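Local coordinates for ABC transporter, substrate binding protein (Agrobacterium tumefaciens, PDB 3C9H) that probably binds a solute in the periplasm and delivers it to an ABC transporter for import, and carries a magnesium ion, at residues Phe24-Ser28 with Gln55-Ile61; Ala131-Glu135 with Ile299-Ser303; Val140-Phe146 with Val223-Val229. All coordinates share one frame; numbering follows the deposited sequence.

Contact 1: residues Phe24-Ser28 with Gln55-Ile61; sequences FPALS and QKANPDI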
loop_
_atom_site.group_PDB
_atom_site.type_symbol
_atom_site.label_atom_id
_atom_site.label_comp_id
_atom_site.label_asym_id
_atom_site.label_seq_id
_atom_site.Cartn_x
_atom_site.Cartn_y
_atom_site.Cartn_z
ATOM N N PHE A 24 12.502 -4.960 -18.497
ATOM C CA PHE A 24 12.128 -4.127 -19.646
ATOM C C PHE A 24 13.397 -3.585 -20.360
ATOM O O PHE A 24 14.084 -2.705 -19.839
ATOM C CB PHE A 24 11.255 -2.959 -19.190
ATOM C CG PHE A 24 9.957 -3.369 -18.552
ATOM C CD1 PHE A 24 8.762 -3.234 -19.230
ATOM C CD2 PHE A 24 9.924 -3.835 -17.247
ATOM C CE1 PHE A 24 7.583 -3.583 -18.639
ATOM C CE2 PHE A 24 8.753 -4.194 -16.661
ATOM C CZ PHE A 24 7.586 -4.077 -17.348
ATOM N N PRO A 25 13.699 -4.080 -21.569
ATOM C CA PRO A 25 14.882 -3.570 -22.283
ATOM C C PRO A 25 14.783 -2.105 -22.636
ATOM O O PRO A 25 13.673 -1.593 -22.785
ATOM C CB PRO A 25 14.903 -4.410 -23.559
ATOM C CG PRO A 25 14.121 -5.612 -23.232
ATOM C CD PRO A 25 13.019 -5.134 -22.342
ATOM N N ALA A 26 15.931 -1.440 -22.757
ATOM C CA ALA A 26 15.985 -0.044 -23.176
ATOM C C ALA A 26 15.193 0.118 -24.490
ATOM O O ALA A 26 15.321 -0.696 -25.402
ATOM C CB ALA A 26 17.438 0.405 -23.348
ATOM N N LEU A 27 14.358 1.151 -24.576
ATOM C CA LEU A 27 13.585 1.393 -25.799
ATOM C C LEU A 27 14.478 1.711 -27.001
ATOM O O LEU A 27 14.156 1.343 -28.141
ATOM C CB LEU A 27 12.595 2.540 -25.585
ATOM C CG LEU A 27 11.499 2.310 -24.565
ATOM C CD1 LEU A 27 10.489 3.451 -24.666
ATOM C CD2 LEU A 27 10.833 0.950 -24.781
ATOM N N SER A 28 15.596 2.380 -26.740
ATOM C CA SER A 28 16.554 2.759 -27.779
ATOM C C SER A 28 17.348 1.588 -28.347
ATOM O O SER A 28 18.097 1.766 -29.308
ATOM C CB SER A 28 17.567 3.771 -27.232
ATOM O OG SER A 28 18.538 3.132 -26.407
ATOM N N GLN A 55 10.458 4.999 -19.329
ATOM C CA GLN A 55 11.291 4.544 -20.438
ATOM C C GLN A 55 11.162 5.429 -21.685
ATOM O O GLN A 55 12.162 5.712 -22.317
ATOM C CB GLN A 55 11.002 3.087 -20.802
ATOM C CG GLN A 55 11.521 2.097 -19.771
ATOM C CD GLN A 55 11.707 0.739 -20.326
ATOM O OE1 GLN A 55 10.770 0.143 -20.855
ATOM N NE2 GLN A 55 12.918 0.221 -20.218
ATOM N N LYS A 56 9.951 5.868 -22.012
ATOM C CA LYS A 56 9.737 6.852 -23.092
ATOM C C LYS A 56 10.497 8.155 -22.834
ATOM O O LYS A 56 11.041 8.742 -23.769
ATOM C CB LYS A 56 8.258 7.184 -23.247
ATOM C CG LYS A 56 7.427 6.098 -23.884
ATOM C CD LYS A 56 5.978 6.459 -23.768
ATOM C CE LYS A 56 5.097 5.342 -24.218
ATOM N NZ LYS A 56 3.679 5.725 -23.941
ATOM N N ALA A 57 10.526 8.604 -21.578
ATOM C CA ALA A 57 11.316 9.784 -21.184
ATOM C C ALA A 57 12.816 9.482 -21.224
ATOM O O ALA A 57 13.621 10.380 -21.415
ATOM C CB ALA A 57 10.906 10.266 -19.782
ATOM N N ASN A 58 13.184 8.217 -21.030
ATOM C CA ASN A 58 14.579 7.788 -20.884
ATOM C C ASN A 58 14.845 6.546 -21.734
ATOM O O ASN A 58 14.964 5.451 -21.215
ATOM C CB ASN A 58 14.877 7.503 -19.413
ATOM C CG ASN A 58 14.657 8.708 -18.539
ATOM O OD1 ASN A 58 15.524 9.577 -18.459
ATOM N ND2 ASN A 58 13.485 8.796 -17.902
ATOM N N PRO A 59 14.927 6.721 -23.070
ATOM C CA PRO A 59 15.012 5.575 -23.969
ATOM C C PRO A 59 16.268 4.698 -23.861
ATOM O O PRO A 59 16.268 3.598 -24.404
ATOM C CB PRO A 59 14.895 6.203 -25.365
ATOM C CG PRO A 59 15.183 7.620 -25.210
ATOM C CD PRO A 59 14.908 8.005 -23.791
ATOM N N ASP A 60 17.305 5.157 -23.167
ATOM C CA ASP A 60 18.534 4.368 -22.995
ATOM C C ASP A 60 18.583 3.538 -21.703
ATOM O O ASP A 60 19.590 2.880 -21.430
ATOM C CB ASP A 60 19.765 5.294 -23.033
ATOM C CG ASP A 60 20.046 5.863 -24.424
ATOM O OD1 ASP A 60 19.692 5.208 -25.433
ATOM O OD2 ASP A 60 20.654 6.962 -24.504
ATOM N N ILE A 61 17.510 3.544 -20.916
ATOM C CA ILE A 61 17.521 2.853 -19.620
ATOM C C ILE A 61 16.676 1.597 -19.601
ATOM O O ILE A 61 15.470 1.670 -19.811
ATOM C CB ILE A 61 17.057 3.796 -18.463
ATOM C CG1 ILE A 61 17.907 5.082 -18.447
ATOM C CG2 ILE A 61 17.153 3.057 -17.117
ATOM C CD1 ILE A 61 19.417 4.810 -18.332
HETATM O O HOH W 1 11.091 -1.992 -22.764
HETATM O O HOH W 2 14.107 2.858 -22.096
#
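Gln-55, in the last turn of helix 44-57, reaches segment 24-28 with its amide. Gln-55 NE2 donates to Phe-24 O at 3.2 Å, meeting that oxygen from above the carbonyl plane. Gln-55 NE2 also donates to Ile-61 O at 3.0 Å, in the carbonyl plane, and weakly to Pro-25 O. One amide nitrogen thus ties segment 24-28 to the chain that leaves the helix. A water bridges Gln-55 OE1 and Pro-25 O, which helps fix the amide's rotation. Leu-27 CG lies slantwise against Gln-55 CB, 3.9 Å away. Leu-27 CD1 lies 3.6 Å from Lys-56 N. From Asn-58 to Ile-61 the chain makes a type I beta turn. Pro-59 O, inside this turn, accepts from Ser-28 N at 2.7 Å, a fairly straight bond of 160°. Next to it, Ser-28 OG donates to Asp-60 OD1 at 2.6 Å, on the anti lone pair. A chi1 of 76° swings OG toward that carboxylate. Ile-61 turns its side chain from the loop and packs on Phe-54 and Leu-276. The contact lies at the protein surface, where strand 20-24 ends and helix 44-57 leads into strand 62-67, with helix 274-285 alongside.

Contact 2: residues Ala131-Glu135 with Ile299-Ser303; sequences ALTFE and IPAVS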
loop_
_atom_site.group_PDB
_atom_site.type_symbol
_atom_site.label_atom_id
_atom_site.label_comp_id
_atom_site.label_asym_id
_atom_site.label_seq_id
_atom_site.Cartn_x
_atom_site.Cartn_y
_atom_site.Cartn_z
ATOM N N ALA A 131 6.550 10.290 0.358
ATOM C CA ALA A 131 5.228 9.710 0.176
ATOM C C ALA A 131 4.734 10.136 -1.185
ATOM O O ALA A 131 4.707 11.342 -1.488
ATOM C CB ALA A 131 4.249 10.232 1.245
ATOM N N LEU A 132 4.305 9.191 -2.002
ATOM C CA LEU A 132 3.994 9.490 -3.423
ATOM C C LEU A 132 2.555 9.286 -3.892
ATOM O O LEU A 132 2.216 9.684 -5.018
ATOM C CB LEU A 132 4.942 8.688 -4.334
ATOM C CG LEU A 132 6.431 8.955 -4.089
ATOM C CD1 LEU A 132 7.309 7.886 -4.811
ATOM C CD2 LEU A 132 6.796 10.366 -4.540
ATOM N N THR A 133 1.735 8.634 -3.058
ATOM C CA THR A 133 0.364 8.289 -3.381
ATOM C C THR A 133 -0.495 8.556 -2.145
ATOM O O THR A 133 0.027 8.809 -1.062
ATOM C CB THR A 133 0.226 6.786 -3.722
ATOM O OG1 THR A 133 0.435 5.995 -2.531
ATOM C CG2 THR A 133 1.221 6.367 -4.832
ATOM N N PHE A 134 -1.805 8.436 -2.309
ATOM C CA PHE A 134 -2.766 8.653 -1.209
ATOM C C PHE A 134 -3.881 7.601 -1.412
ATOM O O PHE A 134 -4.795 7.808 -2.200
ATOM C CB PHE A 134 -3.265 10.110 -1.332
ATOM C CG PHE A 134 -3.952 10.661 -0.109
ATOM C CD1 PHE A 134 -3.215 11.086 0.994
ATOM C CD2 PHE A 134 -5.332 10.800 -0.086
ATOM C CE1 PHE A 134 -3.858 11.625 2.125
ATOM C CE2 PHE A 134 -5.985 11.331 1.032
ATOM C CZ PHE A 134 -5.245 11.743 2.136
ATOM N N GLU A 135 -3.755 6.449 -0.743
ATOM C CA GLU A 135 -4.592 5.240 -1.016
ATOM C C GLU A 135 -5.330 4.711 0.224
ATOM O O GLU A 135 -4.704 4.440 1.226
ATOM C CB GLU A 135 -3.705 4.118 -1.587
ATOM C CG GLU A 135 -3.184 4.426 -2.999
ATOM C CD GLU A 135 -2.118 3.440 -3.434
ATOM O OE1 GLU A 135 -2.483 2.284 -3.738
ATOM O OE2 GLU A 135 -0.920 3.802 -3.417
ATOM N N ILE A 299 -4.710 5.495 -8.619
ATOM C CA ILE A 299 -3.899 5.735 -7.446
ATOM C C ILE A 299 -3.839 7.264 -7.253
ATOM O O ILE A 299 -3.250 7.977 -8.088
ATOM C CB ILE A 299 -2.509 5.172 -7.624
ATOM C CG1 ILE A 299 -2.590 3.641 -7.767
ATOM C CG2 ILE A 299 -1.623 5.619 -6.448
ATOM C CD1 ILE A 299 -1.240 2.979 -8.015
ATOM N N PRO A 300 -4.530 7.778 -6.229
ATOM C CA PRO A 300 -4.557 9.230 -6.076
ATOM C C PRO A 300 -3.185 9.882 -5.819
ATOM O O PRO A 300 -2.355 9.346 -5.067
ATOM C CB PRO A 300 -5.546 9.441 -4.923
ATOM C CG PRO A 300 -6.419 8.184 -4.947
ATOM C CD PRO A 300 -5.431 7.113 -5.264
ATOM N N ALA A 301 -2.975 11.004 -6.493
ATOM C CA ALA A 301 -1.696 11.713 -6.542
ATOM C C ALA A 301 -1.499 12.624 -5.321
ATOM O O ALA A 301 -2.468 13.124 -4.728
ATOM C CB ALA A 301 -1.611 12.549 -7.845
ATOM N N VAL A 302 -0.237 12.823 -4.971
ATOM C CA VAL A 302 0.200 13.750 -3.923
ATOM C C VAL A 302 0.788 15.068 -4.508
ATOM O O VAL A 302 0.852 16.074 -3.804
ATOM C CB VAL A 302 1.228 13.040 -2.995
ATOM C CG1 VAL A 302 1.927 14.010 -2.052
ATOM C CG2 VAL A 302 0.540 11.943 -2.200
ATOM N N SER A 303 1.192 15.082 -5.781
ATOM C CA SER A 303 1.887 16.249 -6.343
ATOM C C SER A 303 1.002 17.486 -6.301
ATOM O O SER A 303 -0.147 17.416 -6.719
ATOM C CB SER A 303 2.299 16.039 -7.798
ATOM O OG SER A 303 2.622 17.307 -8.385
#
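Thr-133 and Phe-134 meet Ile-299 and Pro-300 where two buried loops pass in the periplasmic binding protein fold. One loop joins strands 129-131 and 135-142; the other follows helix 287-296. A single hydrogen bond links the segments: Phe-134 N donates to Pro-300 O at 3.0 Å. It is bent, 131° at the hydrogen, and the donor is tilted from the carbonyl plane. The same oxygen takes a CA-H...O contact from Thr-133 CA.

Polar side chains stay within the first loop and its surroundings. Thr-133 OG1 donates to Glu-135 OE2 at 2.7 Å, on the anti lone pair. Arg-263 forms a salt bridge with OE2, and Ser-237 bonds OE1. These partners hold the carboxylate in place. The Glu-135 side chain lies about 9 Å from the bound magnesium ion.

Van der Waals packing does the rest. Ile-299 CG2 presses on Thr-133 CG2 at 3.4 Å, tighter than usual. Ile-299 CG2 also touches the end of Glu-135, 3.6 Å from its OE2. Val-302 CG2 lies 3.4 Å from Thr-133 O. Phe-134 CB packs on Pro-300 CB and Val-302 CG2. With CG opposite the backbone N (chi1 -164°), the Phe-134 ring leads off to Met-315 of helix 312-319. Phe-134 O is buried without a hydrogen-bonding partner; instead it faces the Pro-300 ring, with Pro-300 CG and CD each 3.2 Å from that oxygen.

Contact 3: residues Val140-Phe146 with Val223-Val229; sequences VYHKPSF and VSDGRFV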
loop_
_atom_site.group_PDB
_atom_site.type_symbol
_atom_site.label_atom_id
_atom_site.label_comp_id
_atom_site.label_asym_id
_atom_site.label_seq_id
_atom_site.Cartn_x
_atom_site.Cartn_y
_atom_site.Cartn_z
ATOM N N VAL A 140 -14.515 -4.408 0.630
ATOM C CA VAL A 140 -14.938 -4.900 -0.642
ATOM C C VAL A 140 -16.015 -5.955 -0.392
ATOM O O VAL A 140 -16.072 -6.574 0.682
ATOM C CB VAL A 140 -13.756 -5.441 -1.494
ATOM C CG1 VAL A 140 -12.791 -4.311 -1.833
ATOM C CG2 VAL A 140 -13.024 -6.583 -0.776
ATOM N N TYR A 141 -16.902 -6.114 -1.364
ATOM C CA TYR A 141 -17.971 -7.110 -1.241
ATOM C C TYR A 141 -18.295 -7.720 -2.587
ATOM O O TYR A 141 -18.018 -7.118 -3.631
ATOM C CB TYR A 141 -19.235 -6.505 -0.601
ATOM C CG TYR A 141 -19.934 -5.417 -1.393
ATOM C CD1 TYR A 141 -21.110 -5.683 -2.104
ATOM C CD2 TYR A 141 -19.431 -4.122 -1.427
ATOM C CE1 TYR A 141 -21.745 -4.673 -2.835
ATOM C CE2 TYR A 141 -20.062 -3.128 -2.124
ATOM C CZ TYR A 141 -21.210 -3.412 -2.840
ATOM O OH TYR A 141 -21.819 -2.404 -3.533
ATOM N N HIS A 142 -18.878 -8.912 -2.533
ATOM C CA HIS A 142 -19.399 -9.613 -3.695
ATOM C C HIS A 142 -20.855 -9.155 -3.929
ATOM O O HIS A 142 -21.757 -9.544 -3.207
ATOM C CB HIS A 142 -19.313 -11.112 -3.435
ATOM C CG HIS A 142 -19.806 -11.962 -4.563
ATOM N ND1 HIS A 142 -19.214 -11.973 -5.809
ATOM C CD2 HIS A 142 -20.810 -12.861 -4.620
ATOM C CE1 HIS A 142 -19.843 -12.831 -6.587
ATOM N NE2 HIS A 142 -20.813 -13.386 -5.888
ATOM N N LYS A 143 -21.045 -8.307 -4.932
ATOM C CA LYS A 143 -22.348 -7.684 -5.218
ATOM C C LYS A 143 -23.508 -8.684 -5.298
ATOM O O LYS A 143 -24.524 -8.469 -4.677
ATOM C CB LYS A 143 -22.292 -6.837 -6.501
ATOM C CG LYS A 143 -21.350 -5.657 -6.440
ATOM C CD LYS A 143 -21.546 -4.755 -7.641
ATOM C CE LYS A 143 -20.644 -3.547 -7.558
ATOM N NZ LYS A 143 -21.116 -2.393 -8.387
ATOM N N PRO A 144 -23.347 -9.787 -6.046
ATOM C CA PRO A 144 -24.415 -10.806 -6.065
ATOM C C PRO A 144 -24.806 -11.382 -4.710
ATOM O O PRO A 144 -25.900 -11.942 -4.584
ATOM C CB PRO A 144 -23.830 -11.918 -6.945
ATOM C CG PRO A 144 -22.882 -11.194 -7.849
ATOM C CD PRO A 144 -22.255 -10.143 -6.960
ATOM N N SER A 145 -23.937 -11.259 -3.710
ATOM C CA SER A 145 -24.230 -11.773 -2.363
ATOM C C SER A 145 -25.003 -10.778 -1.502
ATOM O O SER A 145 -25.444 -11.139 -0.430
ATOM C CB SER A 145 -22.942 -12.170 -1.616
ATOM O OG SER A 145 -22.331 -13.279 -2.217
ATOM N N PHE A 146 -25.130 -9.537 -1.954
ATOM C CA PHE A 146 -25.778 -8.480 -1.181
ATOM C C PHE A 146 -26.984 -7.959 -1.930
ATOM O O PHE A 146 -27.095 -6.777 -2.242
ATOM C CB PHE A 146 -24.808 -7.368 -0.861
ATOM C CG PHE A 146 -23.848 -7.750 0.216
ATOM C CD1 PHE A 146 -24.137 -7.472 1.553
ATOM C CD2 PHE A 146 -22.713 -8.470 -0.085
ATOM C CE1 PHE A 146 -23.272 -7.858 2.560
ATOM C CE2 PHE A 146 -21.841 -8.865 0.932
ATOM C CZ PHE A 146 -22.134 -8.561 2.250
ATOM N N VAL A 223 -13.173 -12.601 -3.680
ATOM C CA VAL A 223 -14.395 -11.787 -3.586
ATOM C C VAL A 223 -15.047 -11.686 -4.962
ATOM O O VAL A 223 -16.261 -11.781 -5.062
ATOM C CB VAL A 223 -14.124 -10.371 -2.974
ATOM C CG1 VAL A 223 -15.377 -9.455 -3.048
ATOM C CG2 VAL A 223 -13.658 -10.526 -1.497
ATOM N N SER A 224 -14.237 -11.571 -6.011
ATOM C CA SER A 224 -14.720 -11.344 -7.379
ATOM C C SER A 224 -15.655 -12.437 -7.846
ATOM O O SER A 224 -16.674 -12.158 -8.475
ATOM C CB SER A 224 -13.549 -11.257 -8.371
ATOM O OG SER A 224 -13.944 -10.619 -9.565
ATOM N N ASP A 225 -15.300 -13.680 -7.537
ATOM C CA ASP A 225 -16.083 -14.816 -7.973
ATOM C C ASP A 225 -16.897 -15.432 -6.842
ATOM O O ASP A 225 -17.335 -16.562 -6.933
ATOM C CB ASP A 225 -15.191 -15.864 -8.636
ATOM C CG ASP A 225 -14.219 -16.490 -7.683
ATOM O OD1 ASP A 225 -14.372 -16.333 -6.457
ATOM O OD2 ASP A 225 -13.299 -17.160 -8.173
ATOM N N GLY A 226 -17.066 -14.696 -5.756
ATOM C CA GLY A 226 -18.021 -15.081 -4.738
ATOM C C GLY A 226 -17.576 -16.135 -3.769
ATOM O O GLY A 226 -18.361 -16.494 -2.916
ATOM N N ARG A 227 -16.328 -16.618 -3.850
ATOM C CA ARG A 227 -15.813 -17.505 -2.792
ATOM C C ARG A 227 -15.893 -16.824 -1.424
ATOM O O ARG A 227 -16.207 -17.469 -0.412
ATOM C CB ARG A 227 -14.372 -17.945 -3.067
ATOM C CG ARG A 227 -14.250 -19.076 -4.099
ATOM C CD ARG A 227 -12.797 -19.369 -4.443
ATOM N NE ARG A 227 -12.297 -18.401 -5.411
ATOM C CZ ARG A 227 -11.053 -18.364 -5.882
ATOM N NH1 ARG A 227 -10.144 -19.221 -5.457
ATOM N NH2 ARG A 227 -10.719 -17.451 -6.785
ATOM N N PHE A 228 -15.625 -15.509 -1.427
ATOM C CA PHE A 228 -15.738 -14.654 -0.262
ATOM C C PHE A 228 -16.798 -13.617 -0.513
ATOM O O PHE A 228 -16.944 -13.145 -1.623
ATOM C CB PHE A 228 -14.416 -13.908 -0.022
ATOM C CG PHE A 228 -13.258 -14.797 0.383
ATOM C CD1 PHE A 228 -13.452 -16.027 0.982
ATOM C CD2 PHE A 228 -11.955 -14.340 0.224
ATOM C CE1 PHE A 228 -12.371 -16.817 1.365
ATOM C CE2 PHE A 228 -10.869 -15.126 0.605
ATOM C CZ PHE A 228 -11.086 -16.365 1.174
ATOM N N VAL A 229 -17.519 -13.233 0.530
ATOM C CA VAL A 229 -18.557 -12.206 0.391
ATOM C C VAL A 229 -18.060 -10.805 0.792
ATOM O O VAL A 229 -18.590 -9.805 0.331
ATOM C CB VAL A 229 -19.787 -12.589 1.207
ATOM C CG1 VAL A 229 -20.324 -13.949 0.707
ATOM C CG2 VAL A 229 -19.486 -12.602 2.716
#
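The His-142 ring is sandwiched between Gly-226 and Pro-144. Gly-226 follows the C-terminal end of helix 216-224 in this periplasmic binding protein fold, within an Asx turn: Asp-225 OD1 accepts from Arg-227 N. Gly-226 CA lies over the centre of one face in a CH-pi contact, 3.3 Å from the His-142 ring centroid and 4° off the normal. Pro-144 CD covers the opposite face. The Phe-146 ring meets Val-229 O at its edge, with Phe-146 CE2 3.4 Å away, and His-142 O also lies in its plane. Asp-225 OD1 also receives Arg-227 NE at 3.1 Å in the guanidinium plane, and a salt bridge joins the two side chains.

His-142 carries CG anti to its backbone N (chi1 -179°), which brings the ring across to the helix end. There ND1 makes a weak hydrogen bond to Val-223 O. The backbone bond is firmer: His-142 N donates to Val-229 O at 3.0 Å, 160° at the hydrogen. Together they join the end of strand 135-142 to the turn between helix 216-224 and strand 230-235. Arg-172 donates to Gly-226 O and Arg-227 O. Val-223 CG2 meets Val-140 CG2 at 4.1 Å, and Val-223 CG1 rests 3.4 Å from Tyr-141 C.

The centres of the contacts form a wide triangle with contact 2 at the middle corner, 25 Å from contact 1 and 28 Å from contact 3. The centres of contacts 1 and 3 are 41 Å apart, and none of the three touch. Contact 1 comes first in the sequence and closes before the others open. Both segments of contact 3 fall between those of contact 2. Strand 135-142 connects contacts 2 and 3: it starts at Glu-135 and ends at His-142. It runs from the buried middle near the magnesium ion outward, consistent with a binding protein whose site lies centrally. Contacts 1 and 3, farther out, each tie the end of a strand to the turn after a helix.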